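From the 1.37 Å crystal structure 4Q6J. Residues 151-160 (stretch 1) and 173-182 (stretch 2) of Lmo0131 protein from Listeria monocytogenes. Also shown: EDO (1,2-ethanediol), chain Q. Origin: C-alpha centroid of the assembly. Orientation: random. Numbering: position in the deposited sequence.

Stretch 1, residues 151-160: KVSMDDFGKG
Stretch 2 173-182: DIVKTDMSFI

Strands 151-154 and 174-177 run parallel, their N-to-C directions 29° apart and their axes 4.9 Å apart at closest approach, in register Ser-153 with Ile-174 (CA-CA 4.4 Å) and Met-154, a selenomethionine, with Val-175 (CA-CA 5.5 Å).

Asp-173 (phi/psi -99/-37, chi1 m) opens the pairing. Its carboxylate acts as a backbone surrogate: OD2 accepts from Val-152 N at 2.8 Å, while Asp-173 N donates to Val-152 O at 2.7 Å. Lys-151, chi1 and chi2 m, then t, t, brings NZ to 4.5 Å from Asp-173 OD1, beyond a salt bridge; a water donates to that OD1 at 2.8 Å and weakly accepts from Lys-151 NZ at 3.5 Å.

Ile-174 (-133/129, chi1 m), beta-branched and so suited to a strand, donates N to Val-152 O at 3.1 Å; its O accepts from Met-154 N at 3.1 Å and meets Ser-153 CA at 3.0 Å in a CA-H...O contact. Small Ser-153 (chi1 p) lies on the same sheet face as Ile-174, CB to CB 3.6 Å.

Val-175 (-100/125, chi1 t), also beta-branched, shares the other face with Met-154 (chi1 p); CG1 packs 3.6 Å from Phe-157 CB.

Lys-176 (-108/139; m, t, p, t) pairs through its backbone while its side-chain end leads away: N donates to Met-154 O at 3.0 Å, and O accepts from Phe-157 N at 3.0 Å, one residue beyond Asp-156 (56/36, left-handed), whose N lies 3.6 Å from Lys-176 O without a hydrogen bond. Buried Phe-157 (-61/120, chi1 t) sets CB 4.3 Å from CG2 of beta-branched Thr-177 (-117/147, chi1 p).

Asp-178 (-94/180, chi1 p) offers amide and carboxylate to one water, which donates to Phe-157 O and Asp-178 OD2, each at 2.8 Å, and accepts from Asp-178 N at 2.9 Å. Lys-159, all t, lays CD 3.5 Å from Asp-178 OD2. In the 3-10 segment 179-181, buried, aromatic Phe-181 (chi1 t) brings CD1 to 4.4 Å from Phe-157 O.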

# COMPACT_ATOMS: atom_id res chain seq x y z
N LYS B 151 -13.47 20.12 -17.27
CA LYS B 151 -14.13 19.13 -16.41
C LYS B 151 -13.14 18.21 -15.67
O LYS B 151 -11.97 18.08 -16.07
CB LYS B 151 -15.12 18.31 -17.22
CG LYS B 151 -16.11 19.16 -17.92
CD LYS B 151 -17.18 19.60 -16.97
CE LYS B 151 -18.27 20.40 -17.68
NZ LYS B 151 -19.42 20.76 -16.77
N VAL B 152 -13.61 17.59 -14.60
CA VAL B 152 -12.79 16.72 -13.75
C VAL B 152 -13.49 15.39 -13.45
O VAL B 152 -14.62 15.36 -12.97
CB VAL B 152 -12.46 17.42 -12.41
CG1 VAL B 152 -11.77 16.45 -11.45
CG2 VAL B 152 -11.59 18.64 -12.67
N SER B 153 -12.83 14.29 -13.77
CA SER B 153 -13.37 12.98 -13.44
C SER B 153 -12.40 12.21 -12.57
O SER B 153 -11.29 12.64 -12.36
CB SER B 153 -13.68 12.20 -14.71
OG SER B 153 -12.53 11.99 -15.45
N MSE B 154 -12.82 11.05 -12.08
CA MSE B 154 -11.94 10.20 -11.29
C MSE B 154 -12.16 8.77 -11.73
O MSE B 154 -13.29 8.36 -12.00
CB MSE B 154 -12.20 10.36 -9.78
CG MSE B 154 -13.58 9.95 -9.34
SE MSE B 154 -13.97 10.16 -7.42
CE MSE B 154 -12.79 8.69 -6.77
N ASP B 155 -11.08 8.01 -11.82
CA ASP B 155 -11.18 6.63 -12.29
C ASP B 155 -11.43 5.64 -11.15
O ASP B 155 -11.42 6.03 -9.98
CB ASP B 155 -9.91 6.24 -13.03
CG ASP B 155 -8.80 5.83 -12.10
OD1 ASP B 155 -8.83 6.24 -10.92
OD2 ASP B 155 -7.88 5.09 -12.55
N ASP B 156 -11.63 4.37 -11.50
CA ASP B 156 -11.54 3.25 -10.55
C ASP B 156 -12.46 3.41 -9.36
O ASP B 156 -12.09 3.05 -8.26
CB ASP B 156 -10.10 3.12 -10.00
CG ASP B 156 -9.14 2.35 -10.92
OD1 ASP B 156 -9.45 2.13 -12.11
OD2 ASP B 156 -8.05 1.97 -10.44
N PHE B 157 -13.66 3.97 -9.56
CA PHE B 157 -14.42 4.33 -8.38
C PHE B 157 -14.71 3.10 -7.55
O PHE B 157 -15.37 2.17 -7.95
CB PHE B 157 -15.72 5.09 -8.68
CG PHE B 157 -16.42 5.56 -7.43
CD1 PHE B 157 -17.28 4.73 -6.76
CD2 PHE B 157 -16.12 6.78 -6.87
CE1 PHE B 157 -17.89 5.13 -5.60
CE2 PHE B 157 -16.72 7.18 -5.70
CZ PHE B 157 -17.61 6.36 -5.06
N GLY B 158 -14.22 3.18 -6.34
CA GLY B 158 -14.49 2.30 -5.24
C GLY B 158 -13.51 1.16 -5.16
O GLY B 158 -13.32 0.61 -4.09
N LYS B 159 -12.91 0.79 -6.29
CA LYS B 159 -11.74 -0.06 -6.26
C LYS B 159 -10.52 0.69 -5.74
O LYS B 159 -9.86 0.22 -4.83
CB LYS B 159 -11.44 -0.63 -7.65
CG LYS B 159 -10.06 -1.24 -7.79
CD LYS B 159 -9.74 -1.67 -9.21
CE LYS B 159 -8.46 -2.49 -9.25
NZ LYS B 159 -7.74 -2.40 -10.54
N GLY B 160 -10.29 1.88 -6.28
CA GLY B 160 -9.12 2.66 -5.93
C GLY B 160 -9.15 3.14 -4.49
O GLY B 160 -10.08 2.83 -3.74
N ASP B 173 -16.73 16.14 -11.43
CA ASP B 173 -17.87 16.22 -12.35
C ASP B 173 -18.34 14.82 -12.81
O ASP B 173 -19.52 14.59 -13.00
CB ASP B 173 -17.52 17.00 -13.62
CG ASP B 173 -17.13 18.43 -13.36
OD1 ASP B 173 -17.97 19.18 -12.81
OD2 ASP B 173 -16.01 18.82 -13.71
N ILE B 174 -17.40 13.92 -13.03
CA ILE B 174 -17.72 12.61 -13.60
C ILE B 174 -17.04 11.49 -12.80
O ILE B 174 -15.85 11.54 -12.50
CB ILE B 174 -17.29 12.52 -15.08
CG1 ILE B 174 -18.11 13.47 -15.96
CG2 ILE B 174 -17.38 11.11 -15.61
CD1 ILE B 174 -17.24 14.36 -16.79
N VAL B 175 -17.85 10.51 -12.42
CA VAL B 175 -17.35 9.31 -11.78
C VAL B 175 -17.26 8.19 -12.80
O VAL B 175 -18.24 7.89 -13.47
CB VAL B 175 -18.30 8.86 -10.65
CG1 VAL B 175 -18.05 7.40 -10.26
CG2 VAL B 175 -18.16 9.82 -9.45
N LYS B 176 -16.08 7.60 -12.92
CA LYS B 176 -15.85 6.49 -13.81
C LYS B 176 -15.69 5.21 -13.00
O LYS B 176 -15.07 5.20 -11.92
CB LYS B 176 -14.64 6.77 -14.70
CG LYS B 176 -14.73 8.15 -15.32
CD LYS B 176 -13.85 8.34 -16.53
CE LYS B 176 -14.29 7.49 -17.72
NZ LYS B 176 -13.14 7.26 -18.63
N THR B 177 -16.29 4.14 -13.49
CA THR B 177 -16.21 2.85 -12.83
C THR B 177 -15.51 1.86 -13.73
O THR B 177 -15.61 1.93 -14.94
CB THR B 177 -17.60 2.34 -12.52
OG1 THR B 177 -18.34 2.25 -13.74
CG2 THR B 177 -18.29 3.31 -11.57
N ASP B 178 -14.77 0.93 -13.14
CA ASP B 178 -14.01 0.05 -14.00
C ASP B 178 -14.78 -1.23 -14.27
O ASP B 178 -15.92 -1.40 -13.82
CB ASP B 178 -12.58 -0.17 -13.48
CG ASP B 178 -12.50 -1.04 -12.27
OD1 ASP B 178 -12.46 -2.27 -12.44
OD2 ASP B 178 -12.44 -0.48 -11.16
N MSE B 179 -14.20 -2.13 -15.03
CA MSE B 179 -14.92 -3.22 -15.64
C MSE B 179 -15.56 -4.15 -14.63
O MSE B 179 -16.65 -4.64 -14.89
CB MSE B 179 -14.01 -3.94 -16.63
CG MSE B 179 -13.31 -5.15 -16.06
SE MSE B 179 -14.38 -6.75 -16.46
CE MSE B 179 -12.86 -7.52 -17.43
N SER B 180 -14.90 -4.42 -13.51
CA SER B 180 -15.44 -5.33 -12.51
C SER B 180 -16.78 -4.84 -11.94
O SER B 180 -17.66 -5.62 -11.58
CB SER B 180 -14.46 -5.46 -11.36
OG SER B 180 -14.41 -4.23 -10.66
N PHE B 181 -16.90 -3.53 -11.84
CA PHE B 181 -18.09 -2.94 -11.26
C PHE B 181 -19.39 -3.35 -11.99
O PHE B 181 -20.46 -3.40 -11.37
CB PHE B 181 -17.93 -1.42 -11.29
CG PHE B 181 -18.77 -0.71 -10.27
CD1 PHE B 181 -18.49 -0.84 -8.93
CD2 PHE B 181 -19.81 0.09 -10.66
CE1 PHE B 181 -19.25 -0.18 -7.99
CE2 PHE B 181 -20.57 0.75 -9.71
CZ PHE B 181 -20.29 0.61 -8.38
N ILE B 182 -19.30 -3.63 -13.28
CA ILE B 182 -20.48 -3.95 -14.07
C ILE B 182 -20.49 -5.40 -14.59
O ILE B 182 -21.27 -5.76 -15.48
CB ILE B 182 -20.68 -2.94 -15.23
CG1 ILE B 182 -19.57 -3.07 -16.29
CG2 ILE B 182 -20.72 -1.55 -14.67
CD1 ILE B 182 -19.86 -2.36 -17.58
C1 EDO Q . -3.78 3.39 -13.54
O1 EDO Q . -4.82 3.93 -14.36
C2 EDO Q . -4.37 2.64 -12.35
O2 EDO Q . -5.01 3.56 -11.48
O HOH W 1 -18.95 21.75 -13.48
O HOH W 2 -14.88 0.61 -10.21